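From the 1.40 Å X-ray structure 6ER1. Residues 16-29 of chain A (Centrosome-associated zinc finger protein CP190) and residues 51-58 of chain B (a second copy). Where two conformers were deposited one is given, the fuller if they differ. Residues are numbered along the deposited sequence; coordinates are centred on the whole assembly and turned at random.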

ATOM      1  N   ASN A  16      15.529   0.845   6.304  1.00 21.64           N
ATOM      2  CA  ASN A  16      14.305   0.346   6.934  1.00 20.59           C
ATOM      3  C   ASN A  16      13.045   0.970   6.340  1.00 18.51           C
ATOM      4  O   ASN A  16      12.101   1.343   7.051  1.00 19.95           O
ATOM      5  CB  ASN A  16      14.350   0.522   8.459  1.00 23.96           C
ATOM      6  CG  ASN A  16      15.567  -0.128   9.073  1.00 26.77           C
ATOM      7  OD1 ASN A  16      15.802  -1.307   8.860  1.00 35.63           O
ATOM      8  ND2 ASN A  16      16.357   0.638   9.812  1.00 32.00           N
ATOM      9  N   TRP A  17      13.019   1.028   5.013  1.00 18.38           N
ATOM     10  CA  TRP A  17      11.884   1.647   4.328  1.00 16.39           C
ATOM     11  C   TRP A  17      10.556   0.960   4.626  1.00 16.56           C
ATOM     12  O   TRP A  17       9.513   1.617   4.736  1.00 16.99           O
ATOM     13  CB  TRP A  17      12.116   1.672   2.798  1.00 16.48           C
ATOM     14  CG  TRP A  17      11.153   2.559   2.090  1.00 15.80           C
ATOM     15  CD1 TRP A  17      10.234   2.218   1.168  1.00 15.27           C
ATOM     16  CD2 TRP A  17      11.057   3.972   2.244  1.00 15.75           C
ATOM     17  NE1 TRP A  17       9.529   3.324   0.760  1.00 14.99           N
ATOM     18  CE2 TRP A  17      10.039   4.418   1.389  1.00 14.55           C
ATOM     19  CE3 TRP A  17      11.764   4.916   3.004  1.00 16.29           C
ATOM     20  CZ2 TRP A  17       9.720   5.761   1.252  1.00 15.71           C
ATOM     21  CZ3 TRP A  17      11.459   6.242   2.846  1.00 17.45           C
ATOM     22  CH2 TRP A  17      10.437   6.652   1.997  1.00 16.29           C
ATOM     23  N   GLY A  18      10.599  -0.358   4.766  1.00 17.65           N
ATOM     24  CA  GLY A  18       9.405  -1.120   5.068  1.00 18.16           C
ATOM     25  C   GLY A  18       8.735  -0.699   6.370  1.00 16.66           C
ATOM     26  O   GLY A  18       7.534  -0.632   6.439  1.00 18.25           O
ATOM     27  N   VAL A  19       9.547  -0.439   7.397  1.00 18.64           N
ATOM     28  CA  VAL A  19       9.072   0.017   8.703  1.00 19.18           C
ATOM     29  C   VAL A  19       8.442   1.402   8.564  1.00 18.44           C
ATOM     30  O   VAL A  19       7.321   1.635   9.076  1.00 20.17           O
ATOM     31  CB  VAL A  19      10.251  -0.012   9.721  1.00 22.05           C
ATOM     32  CG1 VAL A  19       9.872   0.600  11.040  1.00 23.45           C
ATOM     33  CG2 VAL A  19      10.770  -1.433   9.913  1.00 24.52           C
ATOM     34  N   PHE A  20       9.137   2.304   7.847  1.00 19.25           N
ATOM     35  CA  PHE A  20       8.582   3.643   7.550  1.00 17.74           C
ATOM     36  C   PHE A  20       7.199   3.537   6.886  1.00 16.89           C
ATOM     37  O   PHE A  20       6.234   4.171   7.306  1.00 18.72           O
ATOM     38  CB  PHE A  20       9.578   4.443   6.694  1.00 20.10           C
ATOM     39  CG  PHE A  20       9.008   5.726   6.102  1.00 21.37           C
ATOM     40  CD1 PHE A  20       8.973   6.891   6.832  1.00 25.97           C
ATOM     41  CD2 PHE A  20       8.449   5.734   4.834  1.00 21.79           C
ATOM     42  CE1 PHE A  20       8.420   8.047   6.308  1.00 26.22           C
ATOM     43  CE2 PHE A  20       7.856   6.872   4.313  1.00 23.97           C
ATOM     44  CZ  PHE A  20       7.861   8.032   5.036  1.00 26.32           C
ATOM     45  N   PHE A  21       7.122   2.732   5.837  1.00 16.08           N
ATOM     46  CA  PHE A  21       5.954   2.663   5.022  1.00 15.43           C
ATOM     47  C   PHE A  21       4.759   2.058   5.767  1.00 15.52           C
ATOM     48  O   PHE A  21       3.649   2.579   5.680  1.00 16.46           O
ATOM     49  CB  PHE A  21       6.219   1.874   3.726  1.00 16.87           C
ATOM     50  CG  PHE A  21       5.046   1.884   2.817  1.00 18.16           C
ATOM     51  CD1 PHE A  21       4.806   2.980   2.008  1.00 18.95           C
ATOM     52  CD2 PHE A  21       4.120   0.844   2.850  1.00 20.34           C
ATOM     53  CE1 PHE A  21       3.683   3.035   1.219  1.00 25.36           C
ATOM     54  CE2 PHE A  21       2.988   0.909   2.072  1.00 23.01           C
ATOM     55  CZ  PHE A  21       2.775   2.003   1.265  1.00 24.24           C
ATOM     56  N   LEU A  22       5.018   0.978   6.500  1.00 15.54           N
ATOM     57  CA  LEU A  22       3.983   0.327   7.274  1.00 15.87           C
ATOM     58  C   LEU A  22       3.361   1.269   8.295  1.00 15.91           C
ATOM     59  O   LEU A  22       2.152   1.230   8.515  1.00 18.46           O
ATOM     60  CB  LEU A  22       4.473  -0.964   7.907  1.00 18.21           C
ATOM     61  CG  LEU A  22       4.580  -2.177   7.006  1.00 19.68           C
ATOM     62  CD1 LEU A  22       5.123  -3.373   7.778  1.00 24.72           C
ATOM     63  CD2 LEU A  22       3.267  -2.511   6.328  1.00 21.82           C
ATOM     64  N   GLN A  23       4.178   2.109   8.926  1.00 16.12           N
ATOM     65  CA  GLN A  23       3.632   3.056   9.901  1.00 18.08           C
ATOM     66  C   GLN A  23       2.628   3.972   9.232  1.00 17.52           C
ATOM     67  O   GLN A  23       1.549   4.280   9.774  1.00 19.74           O
ATOM     68  CB  GLN A  23       4.754   3.845  10.564  1.00 20.77           C
ATOM     69  CG  GLN A  23       4.332   4.671  11.780  0.50 22.61           C
ATOM     70  CD  GLN A  23       3.861   6.112  11.486  0.50 26.28           C
ATOM     71  OE1 GLN A  23       2.932   6.599  12.143  0.50 35.97           O
ATOM     72  NE2 GLN A  23       4.517   6.812  10.552  0.50 28.40           N
ATOM     73  N   LYS A  24       2.988   4.435   8.020  1.00 15.93           N
ATOM     74  CA  LYS A  24       2.085   5.328   7.277  1.00 15.94           C
ATOM     75  C   LYS A  24       0.817   4.632   6.834  1.00 15.78           C
ATOM     76  O   LYS A  24      -0.305   5.168   6.969  1.00 17.67           O
ATOM     77  CB  LYS A  24       2.806   5.929   6.051  1.00 15.20           C
ATOM     78  CG  LYS A  24       4.026   6.779   6.377  1.00 18.56           C
ATOM     79  CD  LYS A  24       3.663   8.056   7.096  1.00 19.84           C
ATOM     80  CE  LYS A  24       4.870   8.892   7.456  1.00 25.22           C
ATOM     81  NZ  LYS A  24       4.439  10.104   8.210  1.00 33.39           N
ATOM     82  N   LEU A  25       0.967   3.407   6.343  1.00 15.11           N
ATOM     83  CA  LEU A  25      -0.154   2.619   5.897  1.00 15.13           C
ATOM     84  C   LEU A  25      -1.143   2.294   7.052  1.00 16.47           C
ATOM     85  O   LEU A  25      -2.352   2.368   6.885  1.00 17.18           O
ATOM     86  CB  LEU A  25       0.344   1.294   5.335  1.00 16.30           C
ATOM     87  CG  LEU A  25      -0.663   0.306   4.794  1.00 18.09           C
ATOM     88  CD1 LEU A  25      -1.370   0.837   3.551  1.00 22.15           C
ATOM     89  CD2 LEU A  25      -0.029  -1.077   4.583  1.00 21.62           C
ATOM     90  N   GLN A  26      -0.593   1.944   8.195  1.00 16.80           N
ATOM     91  CA  GLN A  26      -1.423   1.644   9.393  1.00 17.93           C
ATOM     92  C   GLN A  26      -2.226   2.866   9.793  1.00 17.54           C
ATOM     93  O   GLN A  26      -3.420   2.754  10.097  1.00 20.03           O
ATOM     94  CB  GLN A  26      -0.500   1.161  10.476  1.00 19.32           C
ATOM     95  CG  GLN A  26      -0.059  -0.258  10.228  1.00 18.43           C
ATOM     96  CD  GLN A  26       1.160  -0.647  11.019  1.00 18.56           C
ATOM     97  OE1 GLN A  26       1.548   0.039  11.975  1.00 23.58           O
ATOM     98  NE2 GLN A  26       1.749  -1.774  10.659  1.00 20.07           N
ATOM     99  N   ASN A  27      -1.603   4.046   9.762  1.00 17.55           N
ATOM    100  CA  ASN A  27      -2.320   5.268  10.018  1.00 17.74           C
ATOM    101  C   ASN A  27      -3.458   5.499   9.044  1.00 18.11           C
ATOM    102  O   ASN A  27      -4.552   5.888   9.419  1.00 20.37           O
ATOM    103  CB  ASN A  27      -1.369   6.447  10.068  1.00 20.47           C
ATOM    104  CG  ASN A  27      -2.074   7.755  10.354  1.00 25.83           C
ATOM    105  OD1 ASN A  27      -2.684   7.905  11.430  1.00 31.84           O
ATOM    106  ND2 ASN A  27      -2.017   8.693   9.406  1.00 27.91           N
ATOM    107  N   PHE A  28      -3.199   5.275   7.766  1.00 17.03           N
ATOM    108  CA  PHE A  28      -4.267   5.399   6.788  1.00 18.12           C
ATOM    109  C   PHE A  28      -5.461   4.447   7.061  1.00 17.59           C
ATOM    110  O   PHE A  28      -6.629   4.807   6.867  1.00 20.71           O
ATOM    111  CB  PHE A  28      -3.745   5.154   5.372  1.00 18.39           C
ATOM    112  CG  PHE A  28      -2.751   6.179   4.870  1.00 18.64           C
ATOM    113  CD1 PHE A  28      -2.751   7.512   5.313  1.00 21.37           C
ATOM    114  CD2 PHE A  28      -1.793   5.772   3.969  1.00 20.23           C
ATOM    115  CE1 PHE A  28      -1.831   8.416   4.819  1.00 24.74           C
ATOM    116  CE2 PHE A  28      -0.892   6.676   3.441  1.00 21.03           C
ATOM    117  CZ  PHE A  28      -0.896   7.982   3.880  1.00 22.27           C
ATOM    118  N   PHE A  29      -5.134   3.224   7.425  1.00 16.93           N
ATOM    119  CA  PHE A  29      -6.142   2.234   7.779  1.00 17.93           C
ATOM    120  C   PHE A  29      -6.963   2.686   8.971  1.00 20.28           C
ATOM    121  O   PHE A  29      -8.189   2.670   8.904  1.00 22.32           O
ATOM    122  CB  PHE A  29      -5.473   0.880   8.041  1.00 17.82           C
ATOM    123  CG  PHE A  29      -6.401  -0.224   8.502  1.00 17.82           C
ATOM    124  CD1 PHE A  29      -7.540  -0.541   7.801  1.00 19.70           C
ATOM    125  CD2 PHE A  29      -6.009  -1.034   9.514  1.00 22.98           C
ATOM    126  CE1 PHE A  29      -8.332  -1.577   8.171  1.00 20.20           C
ATOM    127  CE2 PHE A  29      -6.798  -2.081   9.917  1.00 23.36           C
ATOM    128  CZ  PHE A  29      -7.981  -2.352   9.259  1.00 20.64           C
TER
ATOM    129  N   ARG B  51      -2.174   5.652  -5.309  1.00 17.64           N
ATOM    130  CA  ARG B  51      -2.358   6.886  -4.552  1.00 19.76           C
ATOM    131  C   ARG B  51      -1.821   6.776  -3.127  1.00 19.57           C
ATOM    132  O   ARG B  51      -1.150   7.713  -2.664  1.00 21.62           O
ATOM    133  CB  ARG B  51      -3.813   7.278  -4.556  1.00 26.44           C
ATOM    134  CG  ARG B  51      -4.084   8.700  -4.176  1.00 30.19           C
ATOM    135  CD  ARG B  51      -5.584   9.012  -4.267  1.00 29.38           C
ATOM    136  NE  ARG B  51      -5.970   9.256  -5.663  1.00 29.60           N
ATOM    137  CZ  ARG B  51      -6.654   8.431  -6.447  1.00 33.04           C
ATOM    138  NH1 ARG B  51      -7.082   7.254  -6.010  1.00 35.77           N
ATOM    139  NH2 ARG B  51      -6.925   8.790  -7.707  1.00 37.80           N
ATOM    140  N   LEU B  52      -2.104   5.649  -2.452  1.00 18.13           N
ATOM    141  CA  LEU B  52      -1.703   5.508  -1.070  1.00 17.18           C
ATOM    142  C   LEU B  52      -0.200   5.471  -0.908  1.00 16.98           C
ATOM    143  O   LEU B  52       0.309   5.929   0.136  1.00 19.78           O
ATOM    144  CB  LEU B  52      -2.388   4.315  -0.455  1.00 22.80           C
ATOM    145  CG  LEU B  52      -1.926   2.888  -0.613  1.00 26.74           C
ATOM    146  CD1 LEU B  52      -0.641   2.641   0.171  1.00 27.50           C
ATOM    147  CD2 LEU B  52      -2.970   1.900  -0.124  1.00 28.15           C
ATOM    148  N   VAL B  53       0.528   4.942  -1.923  1.00 16.23           N
ATOM    149  CA  VAL B  53       1.979   4.924  -1.799  1.00 15.94           C
ATOM    150  C   VAL B  53       2.524   6.356  -1.866  1.00 15.63           C
ATOM    151  O   VAL B  53       3.415   6.761  -1.092  1.00 16.77           O
ATOM    152  CB  VAL B  53       2.601   4.053  -2.907  1.00 15.41           C
ATOM    153  CG1 VAL B  53       4.110   4.129  -2.841  1.00 16.95           C
ATOM    154  CG2 VAL B  53       2.160   2.597  -2.710  1.00 17.13           C
ATOM    155  N   LEU B  54       2.007   7.115  -2.817  1.00 16.12           N
ATOM    156  CA  LEU B  54       2.441   8.514  -2.987  1.00 17.04           C
ATOM    157  C   LEU B  54       2.127   9.321  -1.703  1.00 16.19           C
ATOM    158  O   LEU B  54       2.956  10.091  -1.157  1.00 16.78           O
ATOM    159  CB  LEU B  54       1.766   9.124  -4.207  1.00 18.49           C
ATOM    160  CG  LEU B  54       2.514   8.854  -5.562  1.00 18.66           C
ATOM    161  CD1 LEU B  54       2.960   7.458  -5.805  1.00 17.79           C
ATOM    162  CD2 LEU B  54       1.658   9.287  -6.726  1.00 23.92           C
ATOM    163  N   SER B  55       0.971   9.041  -1.144  1.00 16.92           N
ATOM    164  CA  SER B  55       0.483   9.802   0.024  1.00 15.81           C
ATOM    165  C   SER B  55       1.284   9.532   1.310  1.00 15.17           C
ATOM    166  O   SER B  55       1.286  10.358   2.223  1.00 18.46           O
ATOM    167  CB  SER B  55      -0.973   9.523   0.300  1.00 20.88           C
ATOM    168  OG  SER B  55      -1.784   9.833  -0.847  1.00 24.89           O
ATOM    169  N   ALA B  56       1.979   8.398   1.378  1.00 15.65           N
ATOM    170  CA  ALA B  56       2.812   8.109   2.569  1.00 16.99           C
ATOM    171  C   ALA B  56       3.965   9.108   2.721  1.00 15.90           C
ATOM    172  O   ALA B  56       4.464   9.300   3.826  1.00 20.26           O
ATOM    173  CB  ALA B  56       3.372   6.716   2.482  1.00 18.27           C
ATOM    174  N   CYS B  57       4.394   9.652   1.571  1.00 16.53           N
ATOM    175  CA  CYS B  57       5.556  10.575   1.527  1.00 17.93           C
ATOM    176  C   CYS B  57       5.239  12.031   1.366  1.00 16.05           C
ATOM    177  O   CYS B  57       6.091  12.911   1.682  1.00 18.46           O
ATOM    178  CB  CYS B  57       6.533  10.211   0.406  1.00 19.68           C
ATOM    179  SG  CYS B  57       7.434   8.698   0.745  1.00 21.03           S
ATOM    180  N   THR B  58       4.079  12.319   0.800  1.00 15.81           N
ATOM    181  CA  THR B  58       3.763  13.703   0.412  1.00 15.34           C
ATOM    182  C   THR B  58       2.265  13.923   0.289  1.00 14.97           C
ATOM    183  O   THR B  58       1.531  12.975   0.040  1.00 17.69           O
ATOM    184  CB  THR B  58       4.448  14.054  -0.937  1.00 16.41           C
ATOM    185  OG1 THR B  58       4.328  15.454  -1.234  1.00 17.90           O
ATOM    186  CG2 THR B  58       3.898  13.202  -2.087  1.00 17.01           C
TER

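This is an apolar contact between two helices from two copies of the same protein, in which four aromatic side chains, Leu A25 and the stem of Lys A24 pack against a helix of chain B without a single hydrogen bond crossing between them. The helix of residues 17-29 in chain A and the one that begins the chain B stretch run at 108° to each other, somewhat past perpendicular, with axes 9.6 Å apart at closest approach. Because the helices cross rather than run side by side, close backbone approach is confined to one place, where CA of Lys A24 lies 5.5 Å from CA of Ala B56.

Alanine suits that crossing point. Its side chain is a single methyl, and CB of Ala B56 sits 3.7 Å from CB of Lys A24, so the two backbones can come near. The lysine also contributes its aliphatic stem: CD of Lys A24 is 3.6 Å from O of Ala B56, a van der Waals contact, while the chain extends onward to carry NZ away from the alanine.

Around this point the contacts spread along chain A at the spacing of helical turns. Phe A28 points its CA-to-CB bond toward chain B, and the edge of its ring meets the backbone: CZ of Phe A28 lies 3.6 Å from O of Ser B55 and 3.8 Å from N of Ala B56. One turn earlier in the other helix, O of Leu B52 is 3.6 Å from CE2 of Phe A28. The hydroxyl of Ser B55 is satisfied within its own helix, OG donating to O of Arg B51 at 2.9 Å, and its CB lies 3.9 Å from CZ of Phe A28.

The CA-to-CB bond of Phe A21 points sideways, but the end of its side chain comes nearer. Its CZ meets CD1 of Leu B52 at 3.6 Å, and its CE1 lies 3.9 Å from CB of Ala B56 and equally far from CA of Val B53. Leu A25 adds to this cluster, its CD1 being 3.9 Å from CD1 of Leu B52; branched aliphatic chains fill the space beside a rigid ring well.

Toward the start of the chain A helix, Cys B57 supplies a polarizable sulfur. SG of Cys B57 lies 3.8 Å from CZ2 of Trp A17, at the edge of the indole, where the ring hydrogens carry slight positive charge, and 4.0 Å from CE2 of Phe A20. NE1 of Trp A17 is hydrogen-bonded elsewhere in the structure, so the buried indole leaves no polar atom unpaired. In all, 424 Å² of surface is buried between the stretches.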